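Local coordinates for protein zinc peptidase (Vibrio cholerae, PDB 2GU1) that cuts the peptide cross-links between peptidoglycan strands as a zinc-dependent DD-endopeptidase, probably making way for new glycan strands during cell wall growth, at residues A[245-250]-A[276-281]; A[251-256]-A[284-289]. One frame throughout, in Å; residues are numbered along the deposited sequence.

Contact 1 (A[245-250]-A[276-281]); sequences VYSTGD and TRYLHL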
ATOM      1  N   VAL A 245     -13.279  14.707   4.381  1.00 21.25           N
ATOM      2  CA  VAL A 245     -12.854  13.517   3.648  1.00 21.67           C
ATOM      3  C   VAL A 245     -12.968  12.379   4.651  1.00 22.53           C
ATOM      4  O   VAL A 245     -12.521  12.518   5.788  1.00 21.56           O
ATOM      5  CB  VAL A 245     -11.380  13.652   3.180  1.00 21.43           C
ATOM      6  CG1 VAL A 245     -10.907  12.369   2.518  1.00 19.48           C
ATOM      7  CG2 VAL A 245     -11.255  14.819   2.219  1.00 23.80           C
ATOM      8  N   TYR A 246     -13.574  11.269   4.238  1.00 22.21           N
ATOM      9  CA  TYR A 246     -13.767  10.134   5.131  1.00 24.04           C
ATOM     10  C   TYR A 246     -13.116   8.862   4.614  1.00 24.54           C
ATOM     11  O   TYR A 246     -13.004   8.669   3.404  1.00 25.52           O
ATOM     12  CB  TYR A 246     -15.255   9.849   5.296  1.00 25.93           C
ATOM     13  CG  TYR A 246     -16.083  11.066   5.620  1.00 30.25           C
ATOM     14  CD1 TYR A 246     -16.275  11.475   6.939  1.00 29.53           C
ATOM     15  CD2 TYR A 246     -16.677  11.810   4.601  1.00 29.10           C
ATOM     16  CE1 TYR A 246     -17.049  12.599   7.236  1.00 32.44           C
ATOM     17  CE2 TYR A 246     -17.451  12.935   4.887  1.00 32.76           C
ATOM     18  CZ  TYR A 246     -17.634  13.320   6.202  1.00 32.24           C
ATOM     19  OH  TYR A 246     -18.426  14.406   6.484  1.00 34.34           O
ATOM     20  N   SER A 247     -12.719   7.991   5.537  1.00 24.44           N
ATOM     21  CA  SER A 247     -12.125   6.712   5.160  1.00 24.96           C
ATOM     22  C   SER A 247     -13.247   5.850   4.609  1.00 25.33           C
ATOM     23  O   SER A 247     -14.356   5.842   5.148  1.00 24.70           O
ATOM     24  CB  SER A 247     -11.505   6.008   6.371  1.00 24.99           C
ATOM     25  OG  SER A 247     -11.071   4.692   6.024  1.00 25.62           O
ATOM     26  N   THR A 248     -12.966   5.129   3.530  1.00 22.99           N
ATOM     27  CA  THR A 248     -13.973   4.267   2.931  1.00 22.82           C
ATOM     28  C   THR A 248     -14.017   2.906   3.624  1.00 23.72           C
ATOM     29  O   THR A 248     -14.776   2.020   3.226  1.00 25.10           O
ATOM     30  CB  THR A 248     -13.697   4.076   1.435  1.00 24.50           C
ATOM     31  OG1 THR A 248     -12.314   3.743   1.243  1.00 23.26           O
ATOM     32  CG2 THR A 248     -14.017   5.362   0.673  1.00 21.45           C
ATOM     33  N   GLY A 249     -13.203   2.737   4.660  1.00 22.18           N
ATOM     34  CA  GLY A 249     -13.206   1.465   5.365  1.00 24.62           C
ATOM     35  C   GLY A 249     -12.472   1.458   6.692  1.00 27.33           C
ATOM     36  O   GLY A 249     -11.706   2.375   7.001  1.00 24.14           O
ATOM     37  N   ASP A 250     -12.714   0.420   7.492  1.00 29.79           N
ATOM     38  CA  ASP A 250     -12.035   0.293   8.770  1.00 33.18           C
ATOM     39  C   ASP A 250     -10.567   0.075   8.432  1.00 34.11           C
ATOM     40  O   ASP A 250     -10.248  -0.523   7.402  1.00 36.72           O
ATOM     41  CB  ASP A 250     -12.561  -0.916   9.559  1.00 34.38           C
ATOM     42  CG  ASP A 250     -14.058  -0.849   9.809  1.00 37.16           C
ATOM     43  OD1 ASP A 250     -14.570   0.248  10.116  1.00 37.19           O
ATOM     44  OD2 ASP A 250     -14.723  -1.898   9.713  1.00 39.80           O
ATOM     45  N   THR A 276      -6.076   2.601   0.827  1.00 19.93           N
ATOM     46  CA  THR A 276      -6.681   3.735   0.136  1.00 19.86           C
ATOM     47  C   THR A 276      -5.770   4.931   0.378  1.00 19.77           C
ATOM     48  O   THR A 276      -5.164   5.045   1.451  1.00 16.61           O
ATOM     49  CB  THR A 276      -8.097   4.069   0.672  1.00 19.85           C
ATOM     50  OG1 THR A 276      -8.067   4.166   2.102  1.00 20.89           O
ATOM     51  CG2 THR A 276      -9.097   3.004   0.247  1.00 18.59           C
ATOM     52  N   ARG A 277      -5.653   5.795  -0.629  1.00 16.63           N
ATOM     53  CA  ARG A 277      -4.826   6.997  -0.536  1.00 19.87           C
ATOM     54  C   ARG A 277      -5.687   8.233  -0.745  1.00 19.03           C
ATOM     55  O   ARG A 277      -6.632   8.208  -1.547  1.00 18.20           O
ATOM     56  CB  ARG A 277      -3.745   7.004  -1.615  1.00 20.50           C
ATOM     57  CG  ARG A 277      -2.745   5.890  -1.527  1.00 23.71           C
ATOM     58  CD  ARG A 277      -1.802   6.028  -2.703  1.00 29.11           C
ATOM     59  NE  ARG A 277      -0.633   5.177  -2.576  1.00 29.22           N
ATOM     60  CZ  ARG A 277       0.174   4.888  -3.586  1.00 29.42           C
ATOM     61  NH1 ARG A 277      -0.079   5.384  -4.791  1.00 28.98           N
ATOM     62  NH2 ARG A 277       1.238   4.118  -3.390  1.00 27.53           N
ATOM     63  N   TYR A 278      -5.333   9.314  -0.051  1.00 17.95           N
ATOM     64  CA  TYR A 278      -6.073  10.576  -0.132  1.00 19.84           C
ATOM     65  C   TYR A 278      -5.029  11.691  -0.331  1.00 20.20           C
ATOM     66  O   TYR A 278      -4.228  11.960   0.561  1.00 21.80           O
ATOM     67  CB  TYR A 278      -6.853  10.790   1.179  1.00 19.25           C
ATOM     68  CG  TYR A 278      -7.683   9.590   1.618  1.00 20.74           C
ATOM     69  CD1 TYR A 278      -9.061   9.542   1.391  1.00 18.81           C
ATOM     70  CD2 TYR A 278      -7.081   8.485   2.217  1.00 17.90           C
ATOM     71  CE1 TYR A 278      -9.809   8.417   1.741  1.00 20.25           C
ATOM     72  CE2 TYR A 278      -7.820   7.355   2.569  1.00 19.35           C
ATOM     73  CZ  TYR A 278      -9.180   7.324   2.325  1.00 19.30           C
ATOM     74  OH  TYR A 278      -9.892   6.179   2.618  1.00 17.66           O
ATOM     75  N   LEU A 279      -5.047  12.340  -1.494  1.00 19.12           N
ATOM     76  CA  LEU A 279      -4.070  13.382  -1.805  1.00 18.83           C
ATOM     77  C   LEU A 279      -4.574  14.818  -1.894  1.00 19.10           C
ATOM     78  O   LEU A 279      -5.779  15.073  -1.982  1.00 17.77           O
ATOM     79  CB  LEU A 279      -3.361  13.053  -3.118  1.00 17.42           C
ATOM     80  CG  LEU A 279      -2.364  11.899  -3.181  1.00 20.46           C
ATOM     81  CD1 LEU A 279      -3.009  10.603  -2.730  1.00 18.87           C
ATOM     82  CD2 LEU A 279      -1.849  11.785  -4.628  1.00 18.05           C
ATOM     83  N   HIS A 280      -3.612  15.740  -1.874  1.00 17.96           N
ATOM     84  CA  HIS A 280      -3.856  17.176  -1.971  1.00 20.19           C
ATOM     85  C   HIS A 280      -4.676  17.749  -0.820  1.00 20.29           C
ATOM     86  O   HIS A 280      -5.258  18.828  -0.936  1.00 23.46           O
ATOM     87  CB  HIS A 280      -4.542  17.486  -3.302  1.00 19.07           C
ATOM     88  CG  HIS A 280      -3.825  16.921  -4.490  1.00 21.21           C
ATOM     89  ND1 HIS A 280      -2.534  17.275  -4.818  1.00 25.08           N
ATOM     90  CD2 HIS A 280      -4.214  16.019  -5.422  1.00 23.60           C
ATOM     91  CE1 HIS A 280      -2.157  16.617  -5.900  1.00 21.61           C
ATOM     92  NE2 HIS A 280      -3.159  15.847  -6.288  1.00 24.02           N
ATOM     93  N   LEU A 281      -4.703  17.039   0.295  1.00 21.59           N
ATOM     94  CA  LEU A 281      -5.464  17.475   1.453  1.00 20.46           C
ATOM     95  C   LEU A 281      -5.031  18.836   2.000  1.00 22.67           C
ATOM     96  O   LEU A 281      -3.845  19.178   2.001  1.00 23.16           O
ATOM     97  CB  LEU A 281      -5.353  16.418   2.554  1.00 21.57           C
ATOM     98  CG  LEU A 281      -5.803  14.997   2.186  1.00 20.39           C
ATOM     99  CD1 LEU A 281      -5.435  14.041   3.301  1.00 23.02           C
ATOM    100  CD2 LEU A 281      -7.322  14.978   1.941  1.00 19.69           C
TER

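Contact 2 (A[251-256]-A[284-289]); sequences GKVIVV and ILVKKG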
ATOM      1  N   GLY A 251      -9.672   0.558   9.283  1.00 34.22           N
ATOM      2  CA  GLY A 251      -8.264   0.370   9.002  1.00 35.11           C
ATOM      3  C   GLY A 251      -7.338   1.149   9.905  1.00 35.37           C
ATOM      4  O   GLY A 251      -7.747   1.693  10.933  1.00 37.06           O
ATOM      5  N   LYS A 252      -6.074   1.203   9.516  1.00 34.92           N
ATOM      6  CA  LYS A 252      -5.084   1.915  10.294  1.00 37.47           C
ATOM      7  C   LYS A 252      -4.268   2.845   9.419  1.00 36.98           C
ATOM      8  O   LYS A 252      -3.840   2.480   8.320  1.00 37.07           O
ATOM      9  CB  LYS A 252      -4.159   0.921  10.997  1.00 39.92           C
ATOM     10  CG  LYS A 252      -3.058   1.570  11.815  1.00 42.72           C
ATOM     11  CD  LYS A 252      -2.313   0.534  12.645  1.00 45.24           C
ATOM     12  CE  LYS A 252      -1.600  -0.481  11.773  1.00 46.02           C
ATOM     13  NZ  LYS A 252      -0.570   0.175  10.927  1.00 47.12           N
ATOM     14  N   VAL A 253      -4.065   4.059   9.916  1.00 36.80           N
ATOM     15  CA  VAL A 253      -3.290   5.053   9.204  1.00 35.33           C
ATOM     16  C   VAL A 253      -1.846   4.571   9.196  1.00 36.89           C
ATOM     17  O   VAL A 253      -1.238   4.408  10.252  1.00 37.99           O
ATOM     18  CB  VAL A 253      -3.368   6.416   9.919  1.00 34.29           C
ATOM     19  CG1 VAL A 253      -2.571   7.449   9.151  1.00 33.20           C
ATOM     20  CG2 VAL A 253      -4.819   6.842  10.058  1.00 32.86           C
ATOM     21  N   ILE A 254      -1.296   4.342   8.009  1.00 36.61           N
ATOM     22  CA  ILE A 254       0.072   3.869   7.909  1.00 37.51           C
ATOM     23  C   ILE A 254       1.013   4.922   7.344  1.00 38.29           C
ATOM     24  O   ILE A 254       2.227   4.827   7.522  1.00 38.45           O
ATOM     25  CB  ILE A 254       0.166   2.589   7.041  1.00 38.51           C
ATOM     26  CG1 ILE A 254      -0.380   2.856   5.637  1.00 39.59           C
ATOM     27  CG2 ILE A 254      -0.620   1.461   7.699  1.00 38.95           C
ATOM     28  CD1 ILE A 254      -0.310   1.648   4.719  1.00 40.37           C
ATOM     29  N   VAL A 255       0.457   5.926   6.669  1.00 36.55           N
ATOM     30  CA  VAL A 255       1.271   6.984   6.084  1.00 35.16           C
ATOM     31  C   VAL A 255       0.620   8.358   6.214  1.00 35.27           C
ATOM     32  O   VAL A 255      -0.573   8.516   5.963  1.00 32.34           O
ATOM     33  CB  VAL A 255       1.536   6.722   4.590  1.00 34.86           C
ATOM     34  CG1 VAL A 255       2.371   7.846   4.001  1.00 31.01           C
ATOM     35  CG2 VAL A 255       2.230   5.386   4.411  1.00 37.42           C
ATOM     36  N   VAL A 256       1.424   9.342   6.602  1.00 36.01           N
ATOM     37  CA  VAL A 256       0.978  10.726   6.768  1.00 37.60           C
ATOM     38  C   VAL A 256       2.138  11.590   6.297  1.00 37.95           C
ATOM     39  O   VAL A 256       3.089  11.809   7.049  1.00 37.38           O
ATOM     40  CB  VAL A 256       0.689  11.057   8.249  1.00 38.21           C
ATOM     41  CG1 VAL A 256       0.255  12.507   8.389  1.00 38.88           C
ATOM     42  CG2 VAL A 256      -0.376  10.138   8.787  1.00 40.44           C
ATOM     43  N   ILE A 284      -4.827  17.249   7.573  1.00 29.84           N
ATOM     44  CA  ILE A 284      -4.959  15.839   7.948  1.00 29.83           C
ATOM     45  C   ILE A 284      -5.344  15.798   9.429  1.00 30.40           C
ATOM     46  O   ILE A 284      -4.670  16.397  10.263  1.00 30.76           O
ATOM     47  CB  ILE A 284      -3.624  15.065   7.707  1.00 31.12           C
ATOM     48  CG1 ILE A 284      -3.420  14.861   6.201  1.00 30.13           C
ATOM     49  CG2 ILE A 284      -3.645  13.708   8.434  1.00 27.32           C
ATOM     50  CD1 ILE A 284      -2.103  14.210   5.816  1.00 31.27           C
ATOM     51  N   LEU A 285      -6.427  15.096   9.746  1.00 31.00           N
ATOM     52  CA  LEU A 285      -6.929  15.021  11.118  1.00 33.72           C
ATOM     53  C   LEU A 285      -6.595  13.753  11.901  1.00 35.25           C
ATOM     54  O   LEU A 285      -7.118  13.545  13.000  1.00 35.55           O
ATOM     55  CB  LEU A 285      -8.447  15.216  11.115  1.00 32.93           C
ATOM     56  CG  LEU A 285      -8.972  16.556  10.592  1.00 35.50           C
ATOM     57  CD1 LEU A 285     -10.487  16.489  10.487  1.00 35.30           C
ATOM     58  CD2 LEU A 285      -8.542  17.692  11.524  1.00 34.80           C
ATOM     59  N   VAL A 286      -5.735  12.907  11.346  1.00 35.28           N
ATOM     60  CA  VAL A 286      -5.357  11.670  12.018  1.00 34.75           C
ATOM     61  C   VAL A 286      -3.841  11.531  11.999  1.00 36.92           C
ATOM     62  O   VAL A 286      -3.153  12.291  11.320  1.00 36.94           O
ATOM     63  CB  VAL A 286      -5.989  10.434  11.326  1.00 33.87           C
ATOM     64  CG1 VAL A 286      -7.487  10.399  11.582  1.00 32.92           C
ATOM     65  CG2 VAL A 286      -5.722  10.484   9.834  1.00 28.92           C
ATOM     66  N   LYS A 287      -3.320  10.564  12.742  1.00 40.03           N
ATOM     67  CA  LYS A 287      -1.878  10.353  12.790  1.00 43.03           C
ATOM     68  C   LYS A 287      -1.521   8.895  12.537  1.00 42.79           C
ATOM     69  O   LYS A 287      -2.380   8.015  12.611  1.00 43.47           O
ATOM     70  CB  LYS A 287      -1.329  10.781  14.155  1.00 45.52           C
ATOM     71  CG  LYS A 287       0.179  10.650  14.267  1.00 49.69           C
ATOM     72  CD  LYS A 287       0.687  11.014  15.649  1.00 52.62           C
ATOM     73  CE  LYS A 287       2.199  10.842  15.728  1.00 54.11           C
ATOM     74  NZ  LYS A 287       2.608   9.442  15.401  1.00 55.60           N
ATOM     75  N   LYS A 288      -0.249   8.643  12.233  1.00 43.47           N
ATOM     76  CA  LYS A 288       0.220   7.285  11.994  1.00 43.91           C
ATOM     77  C   LYS A 288      -0.176   6.382  13.152  1.00 44.37           C
ATOM     78  O   LYS A 288      -0.209   6.819  14.303  1.00 42.78           O
ATOM     79  CB  LYS A 288       1.741   7.246  11.861  1.00 46.24           C
ATOM     80  CG  LYS A 288       2.287   7.610  10.492  1.00 50.12           C
ATOM     81  CD  LYS A 288       3.743   7.172  10.375  1.00 50.47           C
ATOM     82  CE  LYS A 288       3.878   5.669  10.588  1.00 53.29           C
ATOM     83  NZ  LYS A 288       5.300   5.209  10.588  1.00 53.74           N
ATOM     84  N   GLY A 289      -0.467   5.124  12.841  1.00 43.16           N
ATOM     85  CA  GLY A 289      -0.838   4.171  13.870  1.00 43.29           C
ATOM     86  C   GLY A 289      -2.266   4.274  14.363  1.00 42.48           C
ATOM     87  O   GLY A 289      -2.780   3.344  14.979  1.00 43.52           O
TER

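Contact 1 (A[245-250]-A[276-281])
Tyr278 runs its ring alongside 245-248, from Val245 CG1 at CD1 to Thr248 N at the hydroxyl. Val245 CG1, anti to its backbone N (chi1 175°), lies 3.6 Å from CD1 of Tyr278, and the two side chains run past each other in opposite directions. Farther along the ring, the carbonyl oxygen of Tyr246 comes within 3.6 Å of Tyr278 CE1, an oblique approach. The hydroxyl lies by Ser247 and Thr248, where Thr248 N donates a weak hydrogen bond to Tyr278 OH at 3.4 Å. A stronger one, 2.8 Å, joins Tyr278 OH to Thr276 OG1. The buried phenol oxygen thus has two polar partners, one of them weak, and His270 NE2 holds Thr276 OG1 as a second shell. Thr276 CG2 packs 3.4 Å from Thr248 OG1. At the other end Val245 CG2 touches Leu281 CD2 at 3.9 Å. Ser247 OG donates to Gly249 O at 2.6 Å, on a lone pair in the carbonyl plane. Ile298 of strand 297-300 also touches Tyr278. The arrangement is the buried interior between two antiparallel sheets of the M23 peptidase domain, about 11 Å from the catalytic zinc to the Tyr278 side chain.

Contact 2 (A[251-256]-A[284-289])
A loop of the M23 peptidase domain, running from strand 283-284 to strand 291-292, lies over strand 251-259 where that strand carries a classic beta bulge: Ile254 and Val255 both face Val267 of the neighbouring strand. One backbone hydrogen bond joins the segments, from Gly289 N to Val253 O at 2.8 Å, with an N-H...O angle of 152° and the donor tilted 17° from the carbonyl plane. It forms where the two chains come closest, the CA atoms of Val253 and Lys288 being 5.0 Å apart. The isopropyl group of Val253 packs against the carbonyl oxygen of Lys287, which is 3.3 Å from Val253 CB and close to both methyls. CG2 of Val253, anti to its carbonyl carbon, also reaches Val286 CG2 at 3.8 Å, the two side chains meeting at a slant, and Leu266 of strand 265-269 touches both valines. Val256 divides its methyls between two partners. CG1 slides past Ile284 and meets CD1 at 3.9 Å, whereas CG2 lies against the backbone N and the CG of Lys288. The Lys288 chain bends at chi3 (59°), and its CE lies 3.6 Å from Ile254 O. At the far end CG of Lys252 lies 3.6 Å from the carbonyl oxygen of Gly289. Gly289 itself has a positive phi as the chain heads toward strand 291-292, and the next residue, Gln290, pairs with Val253 through the backbone. The chemistry combines a few branched apolar pairs with side-chain carbons resting on main-chain carbonyl oxygens: methylenes of Lys288 reach the strand and those of Lys252 meet Gly289, while the Gly289 to Val253 bond, together with the adjoining Gln290 pairing, ties the end of the segment to the strand.

The segments alternate along the chain, 245-250 leading directly into 251-256 and 276-281 preceding 284-289, so the two contacts cross within one M23 domain, their centres 10 Å apart. Contact 1 is core: nearly all its touching residues are buried, and the tyrosine hydroxyl there finds its polar partners inside the protein. Contact 2 is only partly buried: Val253 and Val286 are buried, while Val256, the lysines and a glycine lie nearer the surface, away from the zinc site. Strands 265-269 and 297-300 border both, through Ile268 and Leu266 on the first and Ile298 on the second. The cross-segment bond is weak and goes to a side-chain hydroxyl in contact 1; in contact 2 it goes to a main-chain carbonyl.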